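Local atomic coordinates of Abbfa_003403 (Acinetobacter baumannii, PDB entry 4ZXH), a protein that is a four-domain nonribosomal peptide synthetase, probably activating, carrying, condensing and releasing the building blocks of a peptide product. Residues Thr115-Leu121 with Ala142-Ala148; His227-Ser231 with Arg395-Gln400. All blocks are in the same frame, centred on the assembly; numbering follows the deposited sequence.

Contact 1 (Thr115-Leu121 with Ala142-Ala148); sequences TKQPFDL and AFVIHHA. With PX4 (1,2-dimyristoyl-sn-glycero-3-phosphocholine), chain C.
His146, packed against Phe119 and Leu121, is the first histidine of the HHxxxD core motif of condensation domains. Leu121 comes over one face of its imidazole. Methyl CD2 sits above the ring centre, 3.7 Å from the centroid of the His146 ring and 10° off the normal, a CH-pi contact. The other methyl of Leu121, CD1, reaches Ala148 CB at 3.8 Å. Phe119 meets the same imidazole at its edge, with Phe119 CD2 4.0 Å from His146 CD2. The Phe119 and His146 ring planes stand at 83°, with the centroids 5.9 Å apart, and the side chains slide past each other in opposite directions. His146 CB lies over the rim of one Phe119 face, and Val144 CG1 touches the edge of that ring, 3.8 Å from Phe119 CE2. Further along, Thr115 CG2 packs on Val144 CG2 at 3.7 Å. His146 has CG anti to its own N (chi1 -165°), which swings the ring to the carbonyl side. There ND1 accepts a hydrogen bond from Ala148 N at 2.9 Å. NE2 is hydrogen-bonded to Gln30 OE1, so both nitrogens help fix the ring's rotation. Phe143 points the other way and carries PX4 atom C34 over its ring centre. The loop after helix 104-115 thus lies on one sheet face, against strand 138-146, which runs between strands 127-135 and 40-49; helix 21-32 packs against Leu121, His146 and Ala148.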
loop_
_atom_site.group_PDB
_atom_site.type_symbol
_atom_site.label_atom_id
_atom_site.label_comp_id
_atom_site.label_asym_id
_atom_site.label_seq_id
_atom_site.Cartn_x
_atom_site.Cartn_y
_atom_site.Cartn_z
ATOM N N THR A 115 27.682 12.011 -3.735
ATOM C CA THR A 115 27.875 10.572 -3.893
ATOM C C THR A 115 26.562 9.802 -4.060
ATOM O O THR A 115 26.584 8.658 -4.479
ATOM C CB THR A 115 28.652 9.962 -2.690
ATOM O OG1 THR A 115 27.884 10.079 -1.487
ATOM C CG2 THR A 115 30.014 10.647 -2.505
ATOM N N LYS A 116 25.428 10.416 -3.730
ATOM C CA LYS A 116 24.118 9.786 -3.953
ATOM C C LYS A 116 23.552 9.981 -5.365
ATOM O O LYS A 116 22.433 9.548 -5.652
ATOM C CB LYS A 116 23.093 10.305 -2.934
ATOM C CG LYS A 116 23.064 9.470 -1.690
ATOM C CD LYS A 116 22.459 10.179 -0.493
ATOM C CE LYS A 116 22.920 9.419 0.764
ATOM N NZ LYS A 116 22.381 9.998 2.030
ATOM N N GLN A 117 24.293 10.651 -6.239
ATOM C CA GLN A 117 23.826 10.796 -7.612
ATOM C C GLN A 117 23.789 9.385 -8.164
ATOM O O GLN A 117 24.665 8.570 -7.873
ATOM C CB GLN A 117 24.724 11.731 -8.422
ATOM C CG GLN A 117 24.543 13.203 -8.045
ATOM C CD GLN A 117 25.807 14.079 -8.222
ATOM O OE1 GLN A 117 26.908 13.603 -8.524
ATOM N NE2 GLN A 117 25.634 15.376 -8.004
ATOM N N PRO A 118 22.724 9.062 -8.884
ATOM C CA PRO A 118 22.451 7.665 -9.220
ATOM C C PRO A 118 23.273 7.214 -10.403
ATOM O O PRO A 118 23.688 8.070 -11.166
ATOM C CB PRO A 118 20.948 7.677 -9.566
ATOM C CG PRO A 118 20.708 9.031 -10.093
ATOM C CD PRO A 118 21.641 9.958 -9.309
ATOM N N PHE A 119 23.483 5.909 -10.551
ATOM C CA PHE A 119 24.163 5.368 -11.721
ATOM C C PHE A 119 23.160 4.825 -12.739
ATOM O O PHE A 119 22.099 4.350 -12.372
ATOM C CB PHE A 119 25.116 4.232 -11.325
ATOM C CG PHE A 119 26.330 4.674 -10.548
ATOM C CD1 PHE A 119 27.541 4.908 -11.196
ATOM C CD2 PHE A 119 26.277 4.808 -9.167
ATOM C CE1 PHE A 119 28.656 5.295 -10.490
ATOM C CE2 PHE A 119 27.389 5.194 -8.453
ATOM C CZ PHE A 119 28.582 5.441 -9.112
ATOM N N ASP A 120 23.516 4.898 -14.015
ATOM C CA ASP A 120 22.868 4.127 -15.065
ATOM C C ASP A 120 23.751 2.917 -15.341
ATOM O O ASP A 120 24.833 3.043 -15.925
ATOM C CB ASP A 120 22.690 4.976 -16.321
ATOM C CG ASP A 120 21.923 4.257 -17.431
ATOM O OD1 ASP A 120 21.789 3.004 -17.410
ATOM O OD2 ASP A 120 21.435 4.974 -18.334
ATOM N N LEU A 121 23.307 1.744 -14.918
ATOM C CA LEU A 121 24.194 0.595 -14.947
ATOM C C LEU A 121 24.493 0.139 -16.372
ATOM O O LEU A 121 25.379 -0.676 -16.589
ATOM C CB LEU A 121 23.600 -0.554 -14.133
ATOM C CG LEU A 121 23.396 -0.260 -12.644
ATOM C CD1 LEU A 121 22.873 -1.482 -11.926
ATOM C CD2 LEU A 121 24.678 0.236 -12.011
ATOM N N ALA A 142 36.312 11.091 -2.374
ATOM C CA ALA A 142 35.295 10.071 -2.119
ATOM C C ALA A 142 35.142 9.164 -3.324
ATOM O O ALA A 142 34.891 9.626 -4.443
ATOM C CB ALA A 142 33.957 10.709 -1.759
ATOM N N PHE A 143 35.310 7.869 -3.081
ATOM C CA PHE A 143 35.169 6.854 -4.103
ATOM C C PHE A 143 33.777 6.254 -3.998
ATOM O O PHE A 143 33.391 5.795 -2.926
ATOM C CB PHE A 143 36.221 5.762 -3.930
ATOM C CG PHE A 143 37.626 6.261 -3.991
ATOM C CD1 PHE A 143 38.343 6.207 -5.172
ATOM C CD2 PHE A 143 38.238 6.792 -2.862
ATOM C CE1 PHE A 143 39.642 6.663 -5.234
ATOM C CE2 PHE A 143 39.532 7.255 -2.926
ATOM C CZ PHE A 143 40.228 7.193 -4.121
ATOM N N VAL A 144 33.034 6.266 -5.105
ATOM C CA VAL A 144 31.680 5.713 -5.164
ATOM C C VAL A 144 31.620 4.534 -6.127
ATOM O O VAL A 144 31.918 4.689 -7.316
ATOM C CB VAL A 144 30.661 6.737 -5.645
ATOM C CG1 VAL A 144 29.277 6.260 -5.326
ATOM C CG2 VAL A 144 30.899 8.063 -5.000
ATOM N N ILE A 145 31.233 3.363 -5.633
ATOM C CA ILE A 145 31.110 2.199 -6.502
ATOM C C ILE A 145 29.737 1.580 -6.327
ATOM O O ILE A 145 29.322 1.286 -5.203
ATOM C CB ILE A 145 32.171 1.104 -6.203
ATOM C CG1 ILE A 145 33.578 1.621 -6.381
ATOM C CG2 ILE A 145 32.012 -0.024 -7.151
ATOM C CD1 ILE A 145 34.259 2.035 -5.105
ATOM N N HIS A 146 29.033 1.355 -7.424
ATOM C CA HIS A 146 27.724 0.733 -7.316
ATOM C C HIS A 146 27.853 -0.739 -6.931
ATOM O O HIS A 146 28.700 -1.471 -7.468
ATOM C CB HIS A 146 26.958 0.879 -8.615
ATOM C CG HIS A 146 25.502 0.578 -8.476
ATOM N ND1 HIS A 146 25.017 -0.707 -8.406
ATOM C CD2 HIS A 146 24.428 1.396 -8.376
ATOM C CE1 HIS A 146 23.701 -0.669 -8.288
ATOM N NE2 HIS A 146 23.319 0.595 -8.260
ATOM N N HIS A 147 27.011 -1.164 -5.994
ATOM C CA HIS A 147 27.090 -2.509 -5.410
ATOM C C HIS A 147 26.782 -3.620 -6.451
ATOM O O HIS A 147 27.199 -4.773 -6.285
ATOM C CB HIS A 147 26.135 -2.585 -4.217
ATOM C CG HIS A 147 26.443 -3.683 -3.238
ATOM N ND1 HIS A 147 26.904 -4.917 -3.617
ATOM C CD2 HIS A 147 26.301 -3.718 -1.888
ATOM C CE1 HIS A 147 27.055 -5.678 -2.535
ATOM N NE2 HIS A 147 26.696 -4.974 -1.483
ATOM N N ALA A 148 26.080 -3.280 -7.532
ATOM C CA ALA A 148 25.916 -4.234 -8.634
ATOM C C ALA A 148 27.259 -4.628 -9.246
ATOM O O ALA A 148 27.381 -5.713 -9.831
ATOM C CB ALA A 148 24.994 -3.674 -9.724
HETATM O O1 PX4 C . 44.914 19.565 -10.587
HETATM O O2 PX4 C . 45.301 20.713 -8.278
HETATM P P1 PX4 C . 45.639 19.616 -9.260
HETATM O O3 PX4 C . 47.239 19.599 -9.485
HETATM C C1 PX4 C . 47.901 20.157 -10.621
HETATM C C2 PX4 C . 49.407 20.180 -10.339
HETATM N N1 PX4 C . 50.220 20.522 -11.527
HETATM C C3 PX4 C . 49.555 21.555 -12.340
HETATM C C4 PX4 C . 51.530 21.028 -11.082
HETATM C C5 PX4 C . 50.445 19.318 -12.341
HETATM O O4 PX4 C . 45.469 18.191 -8.513
HETATM C C6 PX4 C . 44.965 18.034 -7.183
HETATM C C7 PX4 C . 44.279 16.675 -7.089
HETATM C C8 PX4 C . 43.708 16.421 -8.482
HETATM O O5 PX4 C . 43.033 15.167 -8.529
HETATM C C9 PX4 C . 43.032 14.349 -9.736
HETATM O O6 PX4 C . 43.746 14.643 -10.678
HETATM C C10 PX4 C . 42.150 13.129 -9.805
HETATM C C11 PX4 C . 42.961 11.856 -9.615
HETATM C C12 PX4 C . 42.409 11.075 -8.432
HETATM C C13 PX4 C . 42.494 9.583 -8.727
HETATM C C14 PX4 C . 43.279 8.871 -7.638
HETATM C C15 PX4 C . 43.689 7.504 -8.153
HETATM C C16 PX4 C . 43.148 6.424 -7.238
HETATM C C17 PX4 C . 43.320 5.056 -7.873
HETATM C C18 PX4 C . 42.095 4.703 -8.714
HETATM C C19 PX4 C . 41.207 3.679 -8.027
HETATM C C20 PX4 C . 39.795 3.747 -8.599
HETATM C C21 PX4 C . 38.913 2.649 -8.003
HETATM C C22 PX4 C . 37.444 3.036 -7.953
HETATM O O7 PX4 C . 45.214 15.641 -6.738
HETATM C C23 PX4 C . 44.729 14.762 -5.666
HETATM O O8 PX4 C . 43.920 15.229 -4.887
HETATM C C24 PX4 C . 45.203 13.311 -5.546
HETATM C C25 PX4 C . 44.639 12.514 -4.357
HETATM C C26 PX4 C . 45.010 11.020 -4.405
HETATM C C27 PX4 C . 44.366 10.190 -3.277
HETATM C C28 PX4 C . 44.763 8.710 -3.275
HETATM C C29 PX4 C . 44.111 7.892 -2.147
HETATM C C30 PX4 C . 44.564 6.424 -2.117
HETATM C C31 PX4 C . 43.527 5.399 -1.598
HETATM C C32 PX4 C . 42.488 5.066 -2.679
HETATM C C33 PX4 C . 41.719 3.747 -2.515
HETATM C C34 PX4 C . 40.418 3.749 -3.325
HETATM C C35 PX4 C . 39.944 2.389 -3.846
HETATM C C36 PX4 C . 38.565 2.026 -3.317
#

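Contact 2 (His227-Ser231 with Arg395-Gln400); sequences HKGSS and RQQEGQ
Glu398 and Arg395 together face the start of strand 229-235. The Glu398 chain is extended beyond CG (chi2 174°) and lays its carboxylate beside the backbone of Gly229 to Ser231. A bend at the third torsion of Arg395 (chi3 55°) turns the guanidinium side-on to this carboxylate. The two form a salt bridge, with Arg395 NE to Glu398 OE2 at 2.9 Å on the syn lone pair. Its second bond, Arg395 NH2 to Glu398 OE1 at 3.2 Å, is tilted 30° out of the carboxylate plane. The same NH2 makes a weak bond to Gly229 O, which lies at the guanidinium edge. Ser230 OG sits over one guanidinium face, toward its rim. Ser231 OG is directed at Glu398 OE2, but the modelled separation is too short to be trusted in detail. At the other end, His227 ND1 donates to Gly399 O at 2.8 Å, with the acceptor near the ring plane. Gly229 and Gly399 let the backbones close to 4.1 Å between their CA atoms. Gln400 touches the bound 4'-phosphopantetheine. Segment 395-400 lies in the loop between strands 387-391 and 403-411 and packs on the start of strand 229-235, an outermost strand of its sheet that pairs with 414-422.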
loop_
_atom_site.group_PDB
_atom_site.type_symbol
_atom_site.label_atom_id
_atom_site.label_comp_id
_atom_site.label_asym_id
_atom_site.label_seq_id
_atom_site.Cartn_x
_atom_site.Cartn_y
_atom_site.Cartn_z
ATOM N N HIS A 227 13.427 4.410 -1.539
ATOM C CA HIS A 227 14.797 4.195 -1.087
ATOM C C HIS A 227 15.425 5.454 -0.504
ATOM O O HIS A 227 16.607 5.720 -0.718
ATOM C CB HIS A 227 15.668 3.653 -2.229
ATOM C CG HIS A 227 15.188 2.348 -2.782
ATOM N ND1 HIS A 227 15.416 1.143 -2.151
ATOM C CD2 HIS A 227 14.467 2.061 -3.889
ATOM C CE1 HIS A 227 14.867 0.168 -2.851
ATOM N NE2 HIS A 227 14.285 0.698 -3.912
ATOM N N LYS A 228 14.630 6.232 0.220
ATOM C CA LYS A 228 15.178 7.316 1.032
ATOM C C LYS A 228 15.475 6.773 2.428
ATOM O O LYS A 228 14.610 6.178 3.067
ATOM C CB LYS A 228 14.204 8.501 1.141
ATOM C CG LYS A 228 13.787 9.160 -0.164
ATOM C CD LYS A 228 13.152 10.519 0.139
ATOM C CE LYS A 228 12.551 11.187 -1.091
ATOM N NZ LYS A 228 11.305 10.497 -1.538
ATOM N N GLY A 229 16.686 6.972 2.920
ATOM C CA GLY A 229 16.982 6.534 4.270
ATOM C C GLY A 229 17.835 7.512 5.045
ATOM O O GLY A 229 18.221 8.567 4.531
ATOM N N SER A 230 18.135 7.151 6.287
ATOM C CA SER A 230 19.055 7.917 7.104
ATOM C C SER A 230 19.795 6.953 8.015
ATOM O O SER A 230 19.499 5.760 8.016
ATOM C CB SER A 230 18.315 8.983 7.908
ATOM O OG SER A 230 19.217 9.672 8.754
ATOM N N SER A 231 20.751 7.460 8.789
ATOM C CA SER A 231 21.651 6.602 9.573
ATOM C C SER A 231 21.841 7.160 10.956
ATOM O O SER A 231 22.004 8.362 11.105
ATOM C CB SER A 231 23.030 6.472 8.913
ATOM O OG SER A 231 22.949 6.026 7.569
ATOM N N ARG A 395 27.525 9.455 5.358
ATOM C CA ARG A 395 26.322 8.644 5.245
ATOM C C ARG A 395 26.309 7.938 3.874
ATOM O O ARG A 395 26.543 8.566 2.845
ATOM C CB ARG A 395 25.073 9.497 5.419
ATOM C CG ARG A 395 24.801 9.958 6.852
ATOM C CD ARG A 395 23.689 11.033 6.892
ATOM N NE ARG A 395 22.442 10.602 6.256
ATOM C CZ ARG A 395 21.374 11.375 6.068
ATOM N NH1 ARG A 395 21.376 12.642 6.458
ATOM N NH2 ARG A 395 20.296 10.875 5.487
ATOM N N GLN A 396 26.078 6.631 3.854
ATOM C CA GLN A 396 26.075 5.913 2.581
ATOM C C GLN A 396 25.248 4.620 2.636
ATOM O O GLN A 396 24.928 4.109 3.716
ATOM C CB GLN A 396 27.516 5.620 2.136
ATOM C CG GLN A 396 28.343 4.832 3.114
ATOM C CD GLN A 396 28.354 3.368 2.754
ATOM O OE1 GLN A 396 28.745 2.991 1.638
ATOM N NE2 GLN A 396 27.877 2.528 3.674
ATOM N N GLN A 397 24.915 4.104 1.456
ATOM C CA GLN A 397 23.937 3.019 1.287
ATOM C C GLN A 397 22.715 3.159 2.210
ATOM O O GLN A 397 22.483 2.333 3.100
ATOM C CB GLN A 397 24.560 1.635 1.525
ATOM C CG GLN A 397 26.010 1.450 1.080
ATOM C CD GLN A 397 26.410 0.017 0.743
ATOM O OE1 GLN A 397 25.654 -0.924 0.919
ATOM N NE2 GLN A 397 27.669 -0.147 0.397
ATOM N N GLU A 398 21.924 4.195 2.001
ATOM C CA GLU A 398 20.734 4.356 2.822
ATOM C C GLU A 398 19.468 4.018 2.045
ATOM O O GLU A 398 19.331 4.377 0.872
ATOM C CB GLU A 398 20.666 5.775 3.383
ATOM C CG GLU A 398 21.793 6.053 4.336
ATOM C CD GLU A 398 21.851 7.492 4.796
ATOM O OE1 GLU A 398 21.521 8.387 3.988
ATOM O OE2 GLU A 398 22.276 7.730 5.956
ATOM N N GLY A 399 18.559 3.303 2.703
ATOM C CA GLY A 399 17.246 3.022 2.152
ATOM C C GLY A 399 17.114 1.714 1.395
ATOM O O GLY A 399 16.269 1.583 0.503
ATOM N N GLN A 400 17.942 0.740 1.735
ATOM C CA GLN A 400 17.828 -0.560 1.101
ATOM C C GLN A 400 16.612 -1.281 1.625
ATOM O O GLN A 400 15.857 -1.873 0.853
ATOM C CB GLN A 400 19.075 -1.400 1.350
ATOM C CG GLN A 400 20.269 -0.921 0.571
ATOM C CD GLN A 400 21.520 -1.636 0.989
ATOM O OE1 GLN A 400 21.474 -2.511 1.860
ATOM N NE2 GLN A 400 22.653 -1.284 0.360
#

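How the contacts relate
The two contacts follow one another along the chain, both within the condensation domain. Contact 1 closes first, over a short hairpin-like excursion of 20 residues, with strand 127-135 and the first part of strand 138-146. Contact 2 opens later, with 163 residues between its segments, including several helices and strand 356-360. It ties strand 229-235, in the four-stranded sheet, to the chain returning from the six-stranded sheet. The excursion through strands 382-383 and 387-391 is consistent with the crossover of condensation domains, and 395-400 leads back from it. The contacts meet directly. Lys116 NZ forms a salt bridge with Glu398 OE1 at 2.7 Å, giving Glu398 a second cationic partner. His147 also packs lightly on Gln397.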